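Local coordinates for protein lectin (PDB 5T1X) that probably binds mannose-containing glycans, as a GNA-related plant lectin built on the beta-prism II fold, at residues D6-S11 with V89-D94; N61-L66 with S83-Y88; G12-G17 with H55-L60. All blocks are in the same frame, centred on the assembly; numbering follows the deposited sequence.

Interaction 1: D6-S11 with V89-D94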
loop_
_atom_site.group_PDB
_atom_site.type_symbol
_atom_site.label_atom_id
_atom_site.label_comp_id
_atom_site.label_asym_id
_atom_site.label_seq_id
_atom_site.Cartn_x
_atom_site.Cartn_y
_atom_site.Cartn_z
ATOM N N ASP B 6 8.346 0.635 6.901
ATOM C CA ASP B 6 8.961 -0.677 6.673
ATOM C C ASP B 6 8.315 -1.540 5.592
ATOM O O ASP B 6 9.062 -2.188 4.869
ATOM C CB ASP B 6 9.059 -1.487 7.966
ATOM C CG ASP B 6 10.230 -1.103 8.861
ATOM O OD1 ASP B 6 11.281 -0.681 8.323
ATOM O OD2 ASP B 6 10.117 -1.280 10.094
ATOM N N ASN B 7 6.989 -1.535 5.441
ATOM C CA ASN B 7 6.318 -2.393 4.453
ATOM C C ASN B 7 5.845 -1.653 3.186
ATOM O O ASN B 7 5.139 -2.258 2.378
ATOM C CB ASN B 7 5.112 -3.083 5.112
ATOM C CG ASN B 7 4.057 -2.115 5.615
ATOM O OD1 ASN B 7 4.338 -0.943 5.928
ATOM N ND2 ASN B 7 2.817 -2.575 5.716
ATOM N N LEU B 8 6.215 -0.363 3.015
ATOM C CA LEU B 8 5.755 0.420 1.862
ATOM C C LEU B 8 6.879 1.060 1.085
ATOM O O LEU B 8 7.900 1.431 1.662
ATOM C CB LEU B 8 4.836 1.572 2.336
ATOM C CG LEU B 8 3.727 1.275 3.349
ATOM C CD1 LEU B 8 3.099 2.569 3.827
ATOM C CD2 LEU B 8 2.657 0.355 2.764
ATOM N N LEU B 9 6.640 1.286 -0.210
ATOM C CA LEU B 9 7.524 2.039 -1.085
ATOM C C LEU B 9 6.648 2.905 -1.979
ATOM O O LEU B 9 5.966 2.384 -2.856
ATOM C CB LEU B 9 8.481 1.134 -1.899
ATOM C CG LEU B 9 9.676 1.873 -2.522
ATOM C CD1 LEU B 9 10.706 2.217 -1.473
ATOM C CD2 LEU B 9 10.317 1.055 -3.619
ATOM N N PHE B 10 6.597 4.214 -1.696
ATOM C CA PHE B 10 5.790 5.134 -2.486
ATOM C C PHE B 10 6.570 5.579 -3.710
ATOM O O PHE B 10 7.813 5.518 -3.707
ATOM C CB PHE B 10 5.380 6.360 -1.648
ATOM C CG PHE B 10 4.432 6.040 -0.526
ATOM C CD1 PHE B 10 3.066 5.928 -0.758
ATOM C CD2 PHE B 10 4.905 5.841 0.771
ATOM C CE1 PHE B 10 2.183 5.623 0.286
ATOM C CE2 PHE B 10 4.021 5.533 1.813
ATOM C CZ PHE B 10 2.667 5.422 1.562
ATOM N N SER B 11 5.853 6.030 -4.757
ATOM C CA SER B 11 6.472 6.599 -5.958
ATOM C C SER B 11 7.545 7.623 -5.566
ATOM O O SER B 11 7.283 8.501 -4.734
ATOM C CB SER B 11 5.414 7.297 -6.816
ATOM O OG SER B 11 4.497 6.367 -7.371
ATOM N N VAL B 89 1.895 3.053 -4.845
ATOM C CA VAL B 89 2.524 2.480 -3.666
ATOM C C VAL B 89 2.783 0.997 -3.918
ATOM O O VAL B 89 1.940 0.310 -4.485
ATOM C CB VAL B 89 1.706 2.723 -2.359
ATOM C CG1 VAL B 89 0.353 2.009 -2.399
ATOM C CG2 VAL B 89 2.499 2.314 -1.110
ATOM N N LEU B 90 3.967 0.535 -3.531
ATOM C CA LEU B 90 4.325 -0.879 -3.542
ATOM C C LEU B 90 4.186 -1.336 -2.111
ATOM O O LEU B 90 4.807 -0.735 -1.226
ATOM C CB LEU B 90 5.773 -1.070 -4.060
ATOM C CG LEU B 90 6.395 -2.465 -3.864
ATOM C CD1 LEU B 90 5.783 -3.501 -4.787
ATOM C CD2 LEU B 90 7.903 -2.411 -4.105
ATOM N N ILE B 91 3.345 -2.353 -1.863
ATOM C CA ILE B 91 3.152 -2.862 -0.517
ATOM C C ILE B 91 3.688 -4.277 -0.419
ATOM O O ILE B 91 3.259 -5.142 -1.180
ATOM C CB ILE B 91 1.658 -2.829 -0.063
ATOM C CG1 ILE B 91 1.003 -1.429 -0.276
ATOM C CG2 ILE B 91 1.520 -3.297 1.411
ATOM C CD1 ILE B 91 -0.502 -1.379 0.032
ATOM N N LEU B 92 4.570 -4.524 0.559
ATOM C CA LEU B 92 4.965 -5.885 0.896
ATOM C C LEU B 92 3.922 -6.295 1.909
ATOM O O LEU B 92 3.969 -5.856 3.065
ATOM C CB LEU B 92 6.411 -5.991 1.430
ATOM C CG LEU B 92 6.843 -7.418 1.854
ATOM C CD1 LEU B 92 6.852 -8.391 0.672
ATOM C CD2 LEU B 92 8.185 -7.398 2.574
ATOM N N ARG B 93 2.898 -7.000 1.441
ATOM C CA ARG B 93 1.743 -7.350 2.259
ATOM C C ARG B 93 2.053 -8.359 3.347
ATOM O O ARG B 93 3.005 -9.133 3.238
ATOM C CB ARG B 93 0.624 -7.889 1.356
ATOM C CG ARG B 93 0.172 -6.771 0.423
ATOM C CD ARG B 93 -0.946 -7.084 -0.538
ATOM N NE ARG B 93 -1.392 -8.381 -0.640
ATOM C CZ ARG B 93 -2.371 -8.875 -1.462
ATOM N NH1 ARG B 93 -3.004 -8.087 -2.309
ATOM N NH2 ARG B 93 -2.683 -10.161 -1.415
ATOM N N ASP B 94 1.193 -8.400 4.366
ATOM C CA ASP B 94 1.325 -9.361 5.451
ATOM C C ASP B 94 1.260 -10.802 4.938
ATOM O O ASP B 94 1.837 -11.689 5.565
ATOM C CB ASP B 94 0.202 -9.150 6.478
ATOM C CG ASP B 94 0.274 -7.874 7.291
ATOM O OD1 ASP B 94 1.286 -7.147 7.180
ATOM O OD2 ASP B 94 -0.678 -7.602 8.036
HETATM O O HOH W 1 2.536 -5.399 5.318
#
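Leu8, Leu9 and Phe10 pair with Ile91, Leu90 and Val89 in antiparallel register, joining strand 8-10 to strand 89-92 in one sheet of the beta-prism II fold expected of a GNA-related lectin. Leu9 and Leu90 are the hydrogen-bonded pair: Leu90 N gives an almost straight bond to Leu9 O (2.8 Å), and Leu9 N returns one to Leu90 O (2.9 Å). A third bond, from Leu92 N to Asn7 O at 3.0 Å, carries the ladder past the start of strand 8-10.

On one face of the sheet Phe10 lies side by side with Val89, and Leu8 with Ile91. Val89 CG2, anti to its own backbone N, sits over one face of the Phe10 ring, shifted toward the CD1-CE1 rim and 3.9 Å from the ring centroid, a CH-pi contact. Beside it, Leu8 CD2 rests on Ile91 CG1 (3.9 Å). On the opposite face Leu9 and Leu90 meet through their CB atoms (4.1 Å); Leu58 packs on the first, Leu21 and Leu28 on the second.

The Leu8 and Phe10 face is covered by the other chain of the assembly, whose Val86 packs on Leu8 and whose His88 ring meets Phe10. Asn4 ND2 of that chain bonds Asn7 OD1. Asn7 ND2 donates to a water, which in turn donates to Leu92 O and, at 2.8 Å, to Asp94 OD1.

Interaction 2: N61-L66 with S83-Y88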
loop_
_atom_site.group_PDB
_atom_site.type_symbol
_atom_site.label_atom_id
_atom_site.label_comp_id
_atom_site.label_asym_id
_atom_site.label_seq_id
_atom_site.Cartn_x
_atom_site.Cartn_y
_atom_site.Cartn_z
ATOM N N ASN B 61 7.925 4.573 -10.182
ATOM C CA ASN B 61 7.657 5.895 -10.745
ATOM C C ASN B 61 6.183 6.324 -10.538
ATOM O O ASN B 61 5.428 5.656 -9.819
ATOM C CB ASN B 61 8.080 5.983 -12.219
ATOM C CG ASN B 61 7.225 5.237 -13.211
ATOM O OD1 ASN B 61 6.121 4.767 -12.910
ATOM N ND2 ASN B 61 7.712 5.147 -14.440
ATOM N N HIS B 62 5.794 7.443 -11.157
ATOM C CA HIS B 62 4.460 8.009 -11.005
ATOM C C HIS B 62 3.511 7.542 -12.111
ATOM O O HIS B 62 2.510 8.200 -12.399
ATOM C CB HIS B 62 4.554 9.533 -10.924
ATOM C CG HIS B 62 5.125 9.985 -9.616
ATOM N ND1 HIS B 62 6.494 9.943 -9.372
ATOM C CD2 HIS B 62 4.494 10.404 -8.499
ATOM C CE1 HIS B 62 6.647 10.360 -8.124
ATOM N NE2 HIS B 62 5.475 10.668 -7.565
ATOM N N LYS B 63 3.785 6.356 -12.661
ATOM C CA LYS B 63 2.945 5.692 -13.663
ATOM C C LYS B 63 2.800 4.212 -13.288
ATOM O O LYS B 63 2.297 3.432 -14.077
ATOM C CB LYS B 63 3.524 5.836 -15.089
ATOM C CG LYS B 63 3.498 7.258 -15.641
ATOM C CD LYS B 63 4.548 7.442 -16.724
ATOM C CE LYS B 63 4.652 8.872 -17.195
ATOM N NZ LYS B 63 5.631 9.010 -18.309
ATOM N N GLY B 64 3.260 3.833 -12.101
ATOM C CA GLY B 64 3.133 2.455 -11.640
ATOM C C GLY B 64 4.154 1.465 -12.138
ATOM O O GLY B 64 3.964 0.265 -11.947
ATOM N N GLU B 65 5.254 1.953 -12.744
ATOM C CA GLU B 65 6.344 1.103 -13.226
ATOM C C GLU B 65 7.455 1.049 -12.184
ATOM O O GLU B 65 7.956 2.085 -11.732
ATOM C CB GLU B 65 6.870 1.588 -14.596
ATOM C CG GLU B 65 7.736 0.570 -15.337
ATOM C CD GLU B 65 8.467 1.073 -16.573
ATOM O OE1 GLU B 65 8.170 2.198 -17.033
ATOM O OE2 GLU B 65 9.325 0.328 -17.101
ATOM N N LEU B 66 7.810 -0.175 -11.791
ATOM C CA LEU B 66 8.873 -0.446 -10.808
ATOM C C LEU B 66 10.111 -0.848 -11.584
ATOM O O LEU B 66 10.050 -1.791 -12.373
ATOM C CB LEU B 66 8.408 -1.558 -9.856
ATOM C CG LEU B 66 9.336 -1.882 -8.680
ATOM C CD1 LEU B 66 9.377 -0.744 -7.651
ATOM C CD2 LEU B 66 8.906 -3.186 -8.002
ATOM N N SER B 83 0.439 2.780 -15.986
ATOM C CA SER B 83 -0.944 3.236 -15.885
ATOM C C SER B 83 -0.987 4.764 -15.779
ATOM O O SER B 83 -0.011 5.429 -16.146
ATOM C CB SER B 83 -1.642 2.551 -14.706
ATOM O OG SER B 83 -3.048 2.756 -14.748
ATOM N N LYS B 84 -2.133 5.305 -15.308
ATOM C CA LYS B 84 -2.406 6.737 -15.168
ATOM C C LYS B 84 -1.311 7.491 -14.445
ATOM O O LYS B 84 -0.743 6.980 -13.483
ATOM C CB LYS B 84 -3.706 6.971 -14.379
ATOM C CG LYS B 84 -4.940 6.279 -14.896
ATOM C CD LYS B 84 -6.168 6.780 -14.158
ATOM C CE LYS B 84 -7.438 6.389 -14.866
ATOM N NZ LYS B 84 -8.646 6.962 -14.208
ATOM N N GLN B 85 -1.056 8.733 -14.863
ATOM C CA GLN B 85 -0.091 9.569 -14.156
ATOM C C GLN B 85 -0.686 9.853 -12.761
ATOM O O GLN B 85 -1.865 10.204 -12.648
ATOM C CB GLN B 85 0.169 10.867 -14.947
ATOM C CG GLN B 85 1.016 10.633 -16.204
ATOM C CD GLN B 85 1.194 11.859 -17.077
ATOM O OE1 GLN B 85 0.300 12.702 -17.224
ATOM N NE2 GLN B 85 2.337 11.946 -17.738
ATOM N N GLY B 86 0.095 9.612 -11.719
ATOM C CA GLY B 86 -0.372 9.817 -10.355
ATOM C C GLY B 86 0.536 9.204 -9.321
ATOM O O GLY B 86 1.669 8.844 -9.629
ATOM N N ASP B 87 0.044 9.082 -8.086
ATOM C CA ASP B 87 0.820 8.507 -6.988
ATOM C C ASP B 87 0.540 7.010 -6.844
ATOM O O ASP B 87 -0.618 6.601 -6.866
ATOM C CB ASP B 87 0.512 9.244 -5.683
ATOM C CG ASP B 87 0.875 10.715 -5.760
ATOM O OD1 ASP B 87 1.812 11.058 -6.524
ATOM O OD2 ASP B 87 0.195 11.527 -5.098
ATOM N N TYR B 88 1.606 6.210 -6.699
ATOM C CA TYR B 88 1.548 4.742 -6.564
ATOM C C TYR B 88 2.215 4.282 -5.281
ATOM O O TYR B 88 3.000 5.020 -4.684
ATOM C CB TYR B 88 2.217 4.057 -7.783
ATOM C CG TYR B 88 1.387 4.185 -9.046
ATOM C CD1 TYR B 88 0.616 3.125 -9.505
ATOM C CD2 TYR B 88 1.302 5.396 -9.731
ATOM C CE1 TYR B 88 -0.185 3.251 -10.644
ATOM C CE2 TYR B 88 0.479 5.544 -10.853
ATOM C CZ TYR B 88 -0.252 4.463 -11.312
ATOM O OH TYR B 88 -1.081 4.601 -12.402
#
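Gly64 lies flat against the ring of Tyr88, its CA 3.5 Å from the ring centroid and only 18° off the normal, a CH-pi contact. Gly64 N is above the middle of the same face and Lys63 C nearer the rim, so the Lys63-Gly64 peptide covers one face of the ring; having no CB, Gly64 lets the ring come this close.

Beside the ring two backbone bonds tie the loops: Gly86 N to His62 O (2.9 Å) and Ser83 N to Lys63 O (2.7 Å). Within its own loop Tyr88 OH donates to Lys84 O at 2.6 Å, in the carbonyl plane and on a lone pair. In the facing loop Asn61 OD1 makes an Asx turn with Lys63 N and also accepts from Glu65 N; the two donors come from opposite faces of the amide plane.

At the surface side chains meet without a hydrogen bond across the loops: Asp87 OD1 lies at the edge of the His62 imidazole, 3.4 Å from CD2, and Lys63 and Gln85 run side by side.

The contact joins the turn between strands 57-60 and 66-69 to the lead-in of strand 89-92, and Tyr88 packs on Leu60 of strand 57-60 and on Ile100 and Pro103 of strand 98-107.

Interaction 3: G12-G17 with H55-L60; sequences GQVLYG and HCFLRL
Tyr16 and Phe57 both turn CG into the crowded position between backbone N and carbonyl carbon (chi1 62° and 64°), so their rings lead away from the facing strand and leave the CB atoms, 3.8 Å apart, in touch. Arg59 has CG anti to its backbone N (chi1 -175°) and stays extended as far as NE. Its CG passes 4.0 Å from Val14 CG1, the two side chains crossing obliquely, and its NE arrives beside Gly12 CA. There a water accepts from Arg59 NE at 2.8 Å, in the guanidinium plane, and donates to Gly12 O.

The backbone ladder centres on Leu15 and Leu58: Leu58 N donates to Leu15 O (2.8 Å) and Leu15 N to Leu58 O (3.1 Å). Gly12 N closes the far end with a bond to Leu60 O at 2.9 Å. Opposite Val14, Tyr16, Phe57 and Arg59, Leu15 and Leu58 turn into the prism core, where Leu9 and Met30 pack on both.

One water, between the direct bonds, joins Gln13 O to Leu60 N; another, beyond the Leu15-Leu58 pair, joins Cys56 O to Gly17 N. This outermost strand thus has two direct bonds at Leu15 and waters toward both ends, a partly solvent-mediated edge.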
loop_
_atom_site.group_PDB
_atom_site.type_symbol
_atom_site.label_atom_id
_atom_site.label_comp_id
_atom_site.label_asym_id
_atom_site.label_seq_id
_atom_site.Cartn_x
_atom_site.Cartn_y
_atom_site.Cartn_z
ATOM N N GLY B 12 8.730 7.489 -6.145
ATOM C CA GLY B 12 9.821 8.417 -5.864
ATOM C C GLY B 12 10.805 7.913 -4.828
ATOM O O GLY B 12 11.960 8.326 -4.849
ATOM N N GLN B 13 10.390 6.999 -3.921
ATOM C CA GLN B 13 11.350 6.484 -2.938
ATOM C C GLN B 13 12.336 5.531 -3.627
ATOM O O GLN B 13 12.008 4.928 -4.651
ATOM C CB GLN B 13 10.645 5.782 -1.768
ATOM C CG GLN B 13 9.782 6.735 -0.948
ATOM C CD GLN B 13 9.272 6.085 0.308
ATOM O OE1 GLN B 13 8.423 5.187 0.276
ATOM N NE2 GLN B 13 9.744 6.568 1.445
ATOM N N VAL B 14 13.560 5.449 -3.116
ATOM C CA VAL B 14 14.548 4.544 -3.713
ATOM C C VAL B 14 15.099 3.583 -2.660
ATOM O O VAL B 14 15.279 3.968 -1.495
ATOM C CB VAL B 14 15.706 5.282 -4.449
ATOM C CG1 VAL B 14 15.182 6.292 -5.474
ATOM C CG2 VAL B 14 16.678 5.939 -3.482
ATOM N N LEU B 15 15.363 2.336 -3.081
ATOM C CA LEU B 15 16.033 1.306 -2.279
ATOM C C LEU B 15 17.291 0.870 -3.026
ATOM O O LEU B 15 17.263 0.711 -4.244
ATOM C CB LEU B 15 15.138 0.082 -1.997
ATOM C CG LEU B 15 13.891 0.258 -1.119
ATOM C CD1 LEU B 15 13.165 -1.080 -0.977
ATOM C CD2 LEU B 15 14.225 0.827 0.250
ATOM N N TYR B 16 18.387 0.659 -2.307
ATOM C CA TYR B 16 19.664 0.227 -2.899
ATOM C C TYR B 16 20.537 -0.319 -1.794
ATOM O O TYR B 16 20.226 -0.118 -0.615
ATOM C CB TYR B 16 20.371 1.417 -3.612
ATOM C CG TYR B 16 20.730 2.559 -2.682
ATOM C CD1 TYR B 16 21.980 2.619 -2.069
ATOM C CD2 TYR B 16 19.805 3.557 -2.381
ATOM C CE1 TYR B 16 22.298 3.644 -1.176
ATOM C CE2 TYR B 16 20.108 4.577 -1.479
ATOM C CZ TYR B 16 21.358 4.615 -0.880
ATOM O OH TYR B 16 21.669 5.613 0.005
ATOM N N GLY B 17 21.644 -0.956 -2.169
ATOM C CA GLY B 17 22.648 -1.428 -1.212
ATOM C C GLY B 17 22.110 -2.227 -0.043
ATOM O O GLY B 17 22.464 -1.969 1.113
ATOM N N HIS B 55 26.063 -0.902 -8.583
ATOM C CA HIS B 55 25.430 0.109 -7.731
ATOM C C HIS B 55 24.000 0.413 -8.192
ATOM O O HIS B 55 23.651 1.574 -8.461
ATOM C CB HIS B 55 26.291 1.382 -7.742
ATOM C CG HIS B 55 27.713 1.144 -7.327
ATOM N ND1 HIS B 55 28.751 1.218 -8.240
ATOM C CD2 HIS B 55 28.215 0.823 -6.116
ATOM C CE1 HIS B 55 29.851 0.955 -7.553
ATOM N NE2 HIS B 55 29.577 0.713 -6.270
ATOM N N CYS B 56 23.193 -0.648 -8.297
ATOM C CA CYS B 56 21.814 -0.590 -8.774
ATOM C C CYS B 56 20.883 -0.060 -7.704
ATOM O O CYS B 56 21.155 -0.231 -6.512
ATOM C CB CYS B 56 21.364 -1.968 -9.254
ATOM S SG CYS B 56 22.441 -2.690 -10.520
ATOM N N PHE B 57 19.760 0.509 -8.132
ATOM C CA PHE B 57 18.740 0.975 -7.216
ATOM C C PHE B 57 17.384 0.642 -7.787
ATOM O O PHE B 57 17.238 0.511 -9.004
ATOM C CB PHE B 57 18.883 2.480 -6.954
ATOM C CG PHE B 57 18.679 3.380 -8.153
ATOM C CD1 PHE B 57 17.423 3.910 -8.441
ATOM C CD2 PHE B 57 19.744 3.718 -8.979
ATOM C CE1 PHE B 57 17.236 4.742 -9.543
ATOM C CE2 PHE B 57 19.557 4.562 -10.077
ATOM C CZ PHE B 57 18.306 5.070 -10.347
ATOM N N LEU B 58 16.392 0.579 -6.907
ATOM C CA LEU B 58 14.997 0.305 -7.227
ATOM C C LEU B 58 14.187 1.574 -7.039
ATOM O O LEU B 58 14.319 2.239 -6.014
ATOM C CB LEU B 58 14.480 -0.791 -6.281
ATOM C CG LEU B 58 13.038 -1.232 -6.489
ATOM C CD1 LEU B 58 12.935 -2.205 -7.657
ATOM C CD2 LEU B 58 12.490 -1.900 -5.243
ATOM N N ARG B 59 13.307 1.885 -7.988
ATOM C CA ARG B 59 12.461 3.066 -7.843
ATOM C C ARG B 59 11.122 2.843 -8.519
ATOM O O ARG B 59 11.084 2.400 -9.660
ATOM C CB ARG B 59 13.148 4.309 -8.435
ATOM C CG ARG B 59 12.377 5.626 -8.227
ATOM C CD ARG B 59 13.079 6.773 -8.936
ATOM N NE ARG B 59 12.356 8.042 -8.813
ATOM C CZ ARG B 59 11.401 8.459 -9.648
ATOM N NH1 ARG B 59 11.021 7.696 -10.668
ATOM N NH2 ARG B 59 10.828 9.638 -9.474
ATOM N N LEU B 60 10.030 3.153 -7.809
ATOM C CA LEU B 60 8.685 3.102 -8.360
ATOM C C LEU B 60 8.376 4.485 -8.919
ATOM O O LEU B 60 8.555 5.482 -8.201
ATOM C CB LEU B 60 7.698 2.704 -7.257
ATOM C CG LEU B 60 6.203 2.695 -7.614
ATOM C CD1 LEU B 60 5.881 1.704 -8.766
ATOM C CD2 LEU B 60 5.385 2.402 -6.376
HETATM O O HOH W 2 13.041 9.776 -6.756
HETATM O O HOH W 3 9.670 4.093 -5.177
HETATM O O HOH W 4 22.038 -2.157 -4.824
#

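Leu60 of interaction 3 is where the contacts converge: its CD2 packs 3.6 Å from Leu9 O of interaction 1 and 3.8 Å from Tyr88 CB of interaction 2. Ser11 makes a polar join between interactions 1 and 2, its OG probably hydrogen-bonded to Asn61 O (2.7 Å) and Tyr88 N (3.0 Å). Segments 6-11 and 12-17 are consecutive in the chain, and Leu9 CD1 touches Leu15 CG at 3.8 Å, so two sheets of the prism meet in a shared leucine core. The Cys56-Cys34 disulfide ties interaction 3 to the loop in which the mannose-binding signature of GNA-related lectins probably begins, to continue along strand 36-39.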